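Local coordinates for protein nicotinamide-nucleotide adenylyltransferase NadR family / Ribosylnicotinamide kinase (Lactococcus lactis subsp. cremoris, PDB 6GYE) that binds nicotinamide riboside and probably phosphorylates it to nicotinamide mononucleotide, in a chain that also carries a domain of the nucleotide adenylyltransferase family, at residues T22-H27 with Q159-P164; F67-E72 with N172-R177. One frame throughout, in Å; residues are numbered along the deposited sequence.

Contact 1 of 2, residues T22-H27 with Q159-P164; sequences TFAPLH and QIRENP. With SO4 (sulfate ion), chain E; SO4 (sulfate ion), chain H.
A24, P25 and H27 lie along the flank of helix 151-162 that bears I160 and R161. The loop begins at T22, whose OG1 donates to O3 of a sulfate at 2.7 Å; the backbone N of F23 reaches O2 of the same ion at 3.3 Å. At A24 the backbone carries the contact. R161 NH1 donates to A24 O at 2.7 Å with an N-H...O angle of 157°. The carbonyl oxygen lies in the guanidinium plane, while the nitrogen stands well above the carbonyl plane. The arginine chain bends at chi3 (-66°), which turns NE out of the line of the chain, and the group also holds a second sulfate, with NH2 3.0 Å from its O3 and weak bonds from NE. A planar, multi-donor group suits this place, since it can serve a carbonyl and an anion together. P25 follows a cis peptide bond, and its CG rests 3.6 Å from I160 CG2, a rigid ring against a branched methyl. The terminal CD1 of the same isoleucine covers the base of H27, 3.7 Å from its CB. H27 CG sits between the backbone N and the carbonyl carbon (chi1 60°), and its ring bridges two helices: ND1 caps helix 28-40 at G29 N, and NE2 bonds I153 O. With the glycine that precedes T22, the sequence through H30 fits the GxFxPxHxGH pattern of nucleotidylyltransferases, whose loop handles nucleotide phosphates, so the sulfate at T22 and F23 may mark a phosphate position. The loop leaves strand 15-21, mid-sheet, and enters helix 28-40, with helix 151-162 packed on P25 and H27, helix 63-73 on F23 and L26, and F179 of helix 176-179 against P25.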
loop_
_atom_site.group_PDB
_atom_site.type_symbol
_atom_site.label_atom_id
_atom_site.label_comp_id
_atom_site.label_asym_id
_atom_site.label_seq_id
_atom_site.Cartn_x
_atom_site.Cartn_y
_atom_site.Cartn_z
ATOM N N THR A 22 16.495 -6.368 -3.334
ATOM C CA THR A 22 15.396 -6.744 -2.440
ATOM C C THR A 22 14.078 -6.054 -2.827
ATOM O O THR A 22 13.000 -6.641 -2.668
ATOM C CB THR A 22 15.745 -6.444 -0.979
ATOM O OG1 THR A 22 16.258 -5.121 -0.872
ATOM C CG2 THR A 22 16.802 -7.405 -0.461
ATOM N N PHE A 23 14.139 -4.811 -3.310
ATOM C CA PHE A 23 12.989 -4.094 -3.880
ATOM C C PHE A 23 11.863 -3.875 -2.868
ATOM O O PHE A 23 10.708 -4.259 -3.087
ATOM C CB PHE A 23 12.453 -4.828 -5.109
ATOM C CG PHE A 23 13.469 -5.050 -6.171
ATOM C CD1 PHE A 23 13.941 -3.991 -6.918
ATOM C CD2 PHE A 23 13.959 -6.325 -6.426
ATOM C CE1 PHE A 23 14.884 -4.192 -7.913
ATOM C CE2 PHE A 23 14.876 -6.539 -7.429
ATOM C CZ PHE A 23 15.344 -5.469 -8.177
ATOM N N ALA A 24 12.215 -3.225 -1.764
ATOM C CA ALA A 24 11.297 -2.919 -0.667
ATOM C C ALA A 24 11.379 -1.432 -0.331
ATOM O O ALA A 24 11.805 -1.058 0.768
ATOM C CB ALA A 24 11.623 -3.772 0.560
ATOM N N PRO A 25 10.937 -0.550 -1.243
ATOM C CA PRO A 25 10.273 -0.797 -2.524
ATOM C C PRO A 25 11.154 -0.658 -3.750
ATOM O O PRO A 25 12.257 -0.141 -3.662
ATOM C CB PRO A 25 9.221 0.301 -2.544
ATOM C CG PRO A 25 9.986 1.480 -1.951
ATOM C CD PRO A 25 10.930 0.890 -0.924
ATOM N N LEU A 26 10.644 -1.127 -4.888
ATOM C CA LEU A 26 11.162 -0.719 -6.187
ATOM C C LEU A 26 11.002 0.789 -6.359
ATOM O O LEU A 26 9.947 1.344 -6.040
ATOM C CB LEU A 26 10.408 -1.465 -7.288
ATOM C CG LEU A 26 10.666 -1.093 -8.747
ATOM C CD1 LEU A 26 12.059 -1.512 -9.157
ATOM C CD2 LEU A 26 9.631 -1.795 -9.624
ATOM N N HIS A 27 12.044 1.465 -6.847
ATOM C CA HIS A 27 11.944 2.904 -7.089
ATOM C C HIS A 27 12.691 3.262 -8.368
ATOM O O HIS A 27 13.276 2.401 -9.032
ATOM C CB HIS A 27 12.438 3.725 -5.887
ATOM C CG HIS A 27 13.871 3.484 -5.523
ATOM N ND1 HIS A 27 14.926 3.964 -6.274
ATOM C CD2 HIS A 27 14.423 2.830 -4.472
ATOM C CE1 HIS A 27 16.066 3.605 -5.706
ATOM N NE2 HIS A 27 15.789 2.922 -4.610
ATOM N N GLN A 159 15.608 6.203 2.514
ATOM C CA GLN A 159 14.876 7.457 2.666
ATOM C C GLN A 159 13.394 7.272 2.382
ATOM O O GLN A 159 12.549 7.871 3.050
ATOM C CB GLN A 159 15.490 8.525 1.755
ATOM C CG GLN A 159 16.918 8.936 2.198
ATOM C CD GLN A 159 17.680 9.784 1.178
ATOM O OE1 GLN A 159 17.259 9.937 0.039
ATOM N NE2 GLN A 159 18.836 10.306 1.589
ATOM N N ILE A 160 13.059 6.442 1.396
ATOM C CA ILE A 160 11.658 6.198 1.066
ATOM C C ILE A 160 10.947 5.526 2.232
ATOM O O ILE A 160 9.849 5.933 2.632
ATOM C CB ILE A 160 11.566 5.368 -0.225
ATOM C CG1 ILE A 160 11.976 6.235 -1.410
ATOM C CG2 ILE A 160 10.179 4.789 -0.427
ATOM C CD1 ILE A 160 12.076 5.475 -2.695
ATOM N N ARG A 161 11.578 4.501 2.813
ATOM C CA ARG A 161 10.978 3.801 3.941
ATOM C C ARG A 161 10.837 4.705 5.161
ATOM O O ARG A 161 9.868 4.575 5.912
ATOM C CB ARG A 161 11.807 2.562 4.286
ATOM C CG ARG A 161 11.696 1.435 3.254
ATOM C CD ARG A 161 12.371 0.158 3.733
ATOM N NE ARG A 161 13.807 0.323 3.861
ATOM C CZ ARG A 161 14.671 0.014 2.900
ATOM N NH1 ARG A 161 14.228 -0.490 1.761
ATOM N NH2 ARG A 161 15.970 0.215 3.070
ATOM N N GLU A 162 11.771 5.639 5.358
ATOM C CA GLU A 162 11.686 6.572 6.483
ATOM C C GLU A 162 10.580 7.606 6.286
ATOM O O GLU A 162 9.904 7.994 7.247
ATOM C CB GLU A 162 13.015 7.293 6.684
ATOM C CG GLU A 162 14.163 6.443 7.183
ATOM C CD GLU A 162 15.463 7.244 7.298
ATOM O OE1 GLU A 162 15.499 8.402 6.817
ATOM O OE2 GLU A 162 16.443 6.720 7.873
ATOM N N ASN A 163 10.419 8.116 5.069
ATOM C CA ASN A 163 9.468 9.195 4.802
ATOM C C ASN A 163 8.975 9.077 3.370
ATOM O O ASN A 163 9.437 9.796 2.473
ATOM C CB ASN A 163 10.115 10.558 5.052
ATOM C CG ASN A 163 9.118 11.702 5.013
ATOM O OD1 ASN A 163 7.953 11.526 4.649
ATOM N ND2 ASN A 163 9.586 12.895 5.371
ATOM N N PRO A 164 7.999 8.193 3.122
ATOM C CA PRO A 164 7.519 7.999 1.745
ATOM C C PRO A 164 6.935 9.256 1.152
ATOM O O PRO A 164 7.102 9.506 -0.046
ATOM C CB PRO A 164 6.439 6.917 1.884
ATOM C CG PRO A 164 6.642 6.315 3.195
ATOM C CD PRO A 164 7.303 7.325 4.082
HETATM S S SO4 E . 17.638 -2.833 -2.588
HETATM O O1 SO4 E . 18.157 -2.134 -3.758
HETATM O O2 SO4 E . 16.241 -2.465 -2.333
HETATM O O3 SO4 E . 17.775 -4.254 -2.889
HETATM O O4 SO4 E . 18.392 -2.496 -1.382
HETATM S S SO4 H . 15.786 0.598 6.834
HETATM O O1 SO4 H . 15.211 1.895 6.490
HETATM O O2 SO4 H . 14.744 -0.422 6.760
HETATM O O3 SO4 H . 16.863 0.283 5.901
HETATM O O4 SO4 H . 16.324 0.648 8.190
#

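Contact 2 of 2, residues F67-E72 with N172-R177; sequences FRYLRE and NRVFRR. With NNR (Nicotinamide riboside), chain I; SO4 (sulfate ion), chain D.
Y69 has CG anti to its carbonyl carbon (chi1 -75°), which places CG on the side of helix 63-73 that faces 172-177; F175 CG is placed in the same way relative to its own backbone. The two rings form an edge-to-face pair, planes 88° apart and centroids separated by 5.2 Å, with the tyrosine edge directed at the phenylalanine face. V174 CG1 lies over a face of the tyrosine ring, 4.1 Å from its centroid, in a CH-pi contact; a beta-branched residue suits the place because both methyls lie against the E72 carboxylate while CG1 also covers the ring. L70 CD2 adds an edge contact, 3.8 Å from F175 CZ. Ahead of V174, N172 OD1 accepts from V174 N at 3.1 Å in an Asx turn.

Tyrosine suits its place by joining an apolar ring to a polar tip, where R177 crosses it at about a right angle. R177 NH2 comes 2.9 Å from Y69 OH without the geometry of a hydrogen bond. Both residues face one sulfate: the hydroxyl donates to O1 over a doubtfully short distance, and R177 NE bonds O2 weakly at 3.4 Å. Long and multi-donor, R177 also lines the riboside pocket, NH1 bonding N248 OD1, though its close approach to the ribose is doubtful in detail. With K65 also bonding this ion, the polar end may favour an anion such as a phosphate.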
loop_
_atom_site.group_PDB
_atom_site.type_symbol
_atom_site.label_atom_id
_atom_site.label_comp_id
_atom_site.label_asym_id
_atom_site.label_seq_id
_atom_site.Cartn_x
_atom_site.Cartn_y
_atom_site.Cartn_z
ATOM N N PHE A 67 7.909 -10.021 -5.044
ATOM C CA PHE A 67 7.997 -10.729 -6.315
ATOM C C PHE A 67 6.764 -10.455 -7.169
ATOM O O PHE A 67 6.888 -10.088 -8.342
ATOM C CB PHE A 67 8.181 -12.221 -6.060
ATOM C CG PHE A 67 7.954 -13.089 -7.255
ATOM C CD1 PHE A 67 8.930 -13.220 -8.232
ATOM C CD2 PHE A 67 6.765 -13.800 -7.394
ATOM C CE1 PHE A 67 8.721 -14.050 -9.335
ATOM C CE2 PHE A 67 6.550 -14.627 -8.493
ATOM C CZ PHE A 67 7.532 -14.752 -9.462
ATOM N N ARG A 68 5.559 -10.597 -6.590
ATOM C CA ARG A 68 4.333 -10.338 -7.367
ATOM C C ARG A 68 4.276 -8.886 -7.828
ATOM O O ARG A 68 3.977 -8.614 -8.993
ATOM C CB ARG A 68 3.076 -10.671 -6.562
ATOM C CG ARG A 68 2.794 -12.163 -6.387
ATOM C CD ARG A 68 2.715 -12.876 -7.730
ATOM N NE ARG A 68 2.196 -14.243 -7.636
ATOM C CZ ARG A 68 0.904 -14.573 -7.681
ATOM N NH1 ARG A 68 -0.042 -13.631 -7.815
ATOM N NH2 ARG A 68 0.558 -15.856 -7.591
ATOM N N TYR A 69 4.638 -7.945 -6.950
ATOM C CA TYR A 69 4.618 -6.539 -7.338
ATOM C C TYR A 69 5.577 -6.262 -8.497
ATOM O O TYR A 69 5.264 -5.472 -9.399
ATOM C CB TYR A 69 4.963 -5.664 -6.139
ATOM C CG TYR A 69 3.849 -5.529 -5.139
ATOM C CD1 TYR A 69 2.663 -6.237 -5.291
ATOM C CD2 TYR A 69 3.961 -4.649 -4.061
ATOM C CE1 TYR A 69 1.629 -6.100 -4.383
ATOM C CE2 TYR A 69 2.922 -4.500 -3.139
ATOM C CZ TYR A 69 1.758 -5.224 -3.313
ATOM O OH TYR A 69 0.726 -5.084 -2.405
ATOM N N LEU A 70 6.766 -6.869 -8.468
ATOM C CA LEU A 70 7.719 -6.696 -9.561
ATOM C C LEU A 70 7.181 -7.266 -10.864
ATOM O O LEU A 70 7.341 -6.658 -11.931
ATOM C CB LEU A 70 9.061 -7.356 -9.213
ATOM C CG LEU A 70 10.196 -6.564 -8.540
ATOM C CD1 LEU A 70 10.950 -5.708 -9.540
ATOM C CD2 LEU A 70 9.679 -5.702 -7.421
ATOM N N ARG A 71 6.558 -8.448 -10.805
ATOM C CA ARG A 71 5.994 -9.025 -12.016
ATOM C C ARG A 71 4.992 -8.073 -12.637
ATOM O O ARG A 71 4.991 -7.865 -13.855
ATOM C CB ARG A 71 5.337 -10.375 -11.715
ATOM C CG ARG A 71 6.299 -11.543 -11.652
ATOM C CD ARG A 71 6.829 -11.919 -13.025
ATOM N NE ARG A 71 7.608 -13.157 -12.966
ATOM C CZ ARG A 71 7.075 -14.377 -12.991
ATOM N NH1 ARG A 71 5.765 -14.539 -13.090
ATOM N NH2 ARG A 71 7.851 -15.445 -12.931
ATOM N N GLU A 72 4.152 -7.458 -11.807
ATOM C CA GLU A 72 3.189 -6.497 -12.321
ATOM C C GLU A 72 3.904 -5.263 -12.858
ATOM O O GLU A 72 3.537 -4.733 -13.915
ATOM C CB GLU A 72 2.182 -6.130 -11.230
ATOM C CG GLU A 72 1.042 -5.271 -11.731
ATOM C CD GLU A 72 0.075 -4.809 -10.632
ATOM O OE1 GLU A 72 -0.026 -5.449 -9.550
ATOM O OE2 GLU A 72 -0.576 -3.769 -10.861
ATOM N N ASN A 172 7.798 3.207 -7.179
ATOM C CA ASN A 172 7.064 2.547 -8.250
ATOM C C ASN A 172 5.582 2.437 -7.882
ATOM O O ASN A 172 5.236 2.094 -6.748
ATOM C CB ASN A 172 7.651 1.161 -8.524
ATOM C CG ASN A 172 6.904 0.418 -9.641
ATOM O OD1 ASN A 172 5.870 -0.223 -9.410
ATOM N ND2 ASN A 172 7.418 0.526 -10.861
ATOM N N ARG A 173 4.703 2.700 -8.865
ATOM C CA ARG A 173 3.275 2.876 -8.571
ATOM C C ARG A 173 2.641 1.653 -7.909
ATOM O O ARG A 173 1.786 1.806 -7.027
ATOM C CB ARG A 173 2.522 3.243 -9.851
ATOM C CG ARG A 173 2.856 4.667 -10.308
ATOM C CD ARG A 173 2.141 5.037 -11.586
ATOM N NE ARG A 173 2.670 6.287 -12.128
ATOM C CZ ARG A 173 2.236 7.500 -11.775
ATOM N NH1 ARG A 173 1.259 7.631 -10.875
ATOM N NH2 ARG A 173 2.775 8.586 -12.319
ATOM N N VAL A 174 3.082 0.446 -8.266
ATOM C CA VAL A 174 2.543 -0.763 -7.643
ATOM C C VAL A 174 2.789 -0.779 -6.139
ATOM O O VAL A 174 2.020 -1.381 -5.380
ATOM C CB VAL A 174 3.134 -2.010 -8.326
ATOM C CG1 VAL A 174 2.526 -3.267 -7.733
ATOM C CG2 VAL A 174 2.850 -1.952 -9.826
ATOM N N PHE A 175 3.842 -0.118 -5.678
ATOM C CA PHE A 175 4.144 -0.110 -4.255
ATOM C C PHE A 175 3.468 1.031 -3.504
ATOM O O PHE A 175 3.565 1.069 -2.273
ATOM C CB PHE A 175 5.669 -0.021 -4.025
ATOM C CG PHE A 175 6.411 -1.304 -4.317
ATOM C CD1 PHE A 175 6.722 -1.666 -5.620
ATOM C CD2 PHE A 175 6.766 -2.164 -3.283
ATOM C CE1 PHE A 175 7.385 -2.860 -5.888
ATOM C CE2 PHE A 175 7.437 -3.361 -3.537
ATOM C CZ PHE A 175 7.752 -3.706 -4.839
ATOM N N ARG A 176 2.773 1.946 -4.197
ATOM C CA ARG A 176 2.385 3.205 -3.552
ATOM C C ARG A 176 1.286 3.013 -2.513
ATOM O O ARG A 176 1.267 3.713 -1.491
ATOM C CB ARG A 176 1.983 4.245 -4.595
ATOM C CG ARG A 176 3.224 4.872 -5.251
ATOM C CD ARG A 176 2.882 5.932 -6.293
ATOM N NE ARG A 176 4.071 6.339 -7.042
ATOM C CZ ARG A 176 4.110 7.390 -7.862
ATOM N NH1 ARG A 176 3.033 8.159 -8.040
ATOM N NH2 ARG A 176 5.226 7.671 -8.521
ATOM N N ARG A 177 0.355 2.095 -2.761
ATOM C CA ARG A 177 -0.737 1.873 -1.819
ATOM C C ARG A 177 -0.207 1.525 -0.435
ATOM O O ARG A 177 -0.691 2.051 0.579
ATOM C CB ARG A 177 -1.659 0.772 -2.352
ATOM C CG ARG A 177 -2.471 0.070 -1.284
ATOM C CD ARG A 177 -3.380 -0.981 -1.899
ATOM N NE ARG A 177 -2.742 -2.279 -2.105
ATOM C CZ ARG A 177 -2.265 -2.712 -3.276
ATOM N NH1 ARG A 177 -2.342 -1.943 -4.370
ATOM N NH2 ARG A 177 -1.710 -3.921 -3.352
HETATM O O2R NNR I . -7.315 -1.150 -1.922
HETATM C C2R NNR I . -6.531 -1.260 -0.727
HETATM C C3R NNR I . -5.575 -2.447 -0.756
HETATM O O3R NNR I . -5.672 -3.207 -1.968
HETATM C C4R NNR I . -5.950 -3.321 0.430
HETATM C C5R NNR I . -4.780 -3.481 1.390
HETATM O O5R NNR I . -5.189 -4.272 2.512
HETATM O O4R NNR I . -7.047 -2.701 1.106
HETATM C C1R NNR I . -7.444 -1.483 0.469
HETATM N N1 NNR I . -7.310 -0.367 1.407
HETATM C C2 NNR I . -8.399 0.116 2.019
HETATM C C6 NNR I . -6.099 0.157 1.641
HETATM C C5 NNR I . -5.943 1.218 2.527
HETATM C C4 NNR I . -7.055 1.736 3.174
HETATM C C3 NNR I . -8.298 1.175 2.915
HETATM C C7 NNR I . -9.524 1.708 3.594
HETATM O O7 NNR I . -10.615 1.544 3.074
HETATM N N7 NNR I . -9.388 2.349 4.754
HETATM S S SO4 D . -0.182 -3.731 0.568
HETATM O O1 SO4 D . 0.571 -3.365 -0.618
HETATM O O2 SO4 D . -1.404 -4.422 0.153
HETATM O O3 SO4 D . 0.588 -4.632 1.414
HETATM O O4 SO4 D . -0.495 -2.533 1.346
#

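Overall arrangement
The two contacts share a seam, their centres about 12 Å apart. L26 O of contact 1 and N172 N of contact 2 are 3.1 Å apart, a probable hydrogen bond, and F175 packs from contact 2 against the loop of contact 1, its CD2 3.6 Å from P25 CB and its CE1 3.6 Å from L26 CB. The segments alternate along the chain: contact 1 joins the loop after strand 15-21 to helix 151-162, and contact 2 joins helix 63-73 to residues that follow that helix and lead to strand 181-187 of the second sheet. Contact 1 belongs to the adenylyltransferase-like domain, whereas contact 2 ends in the riboside pocket through R177, which joins Y240 and N248 there.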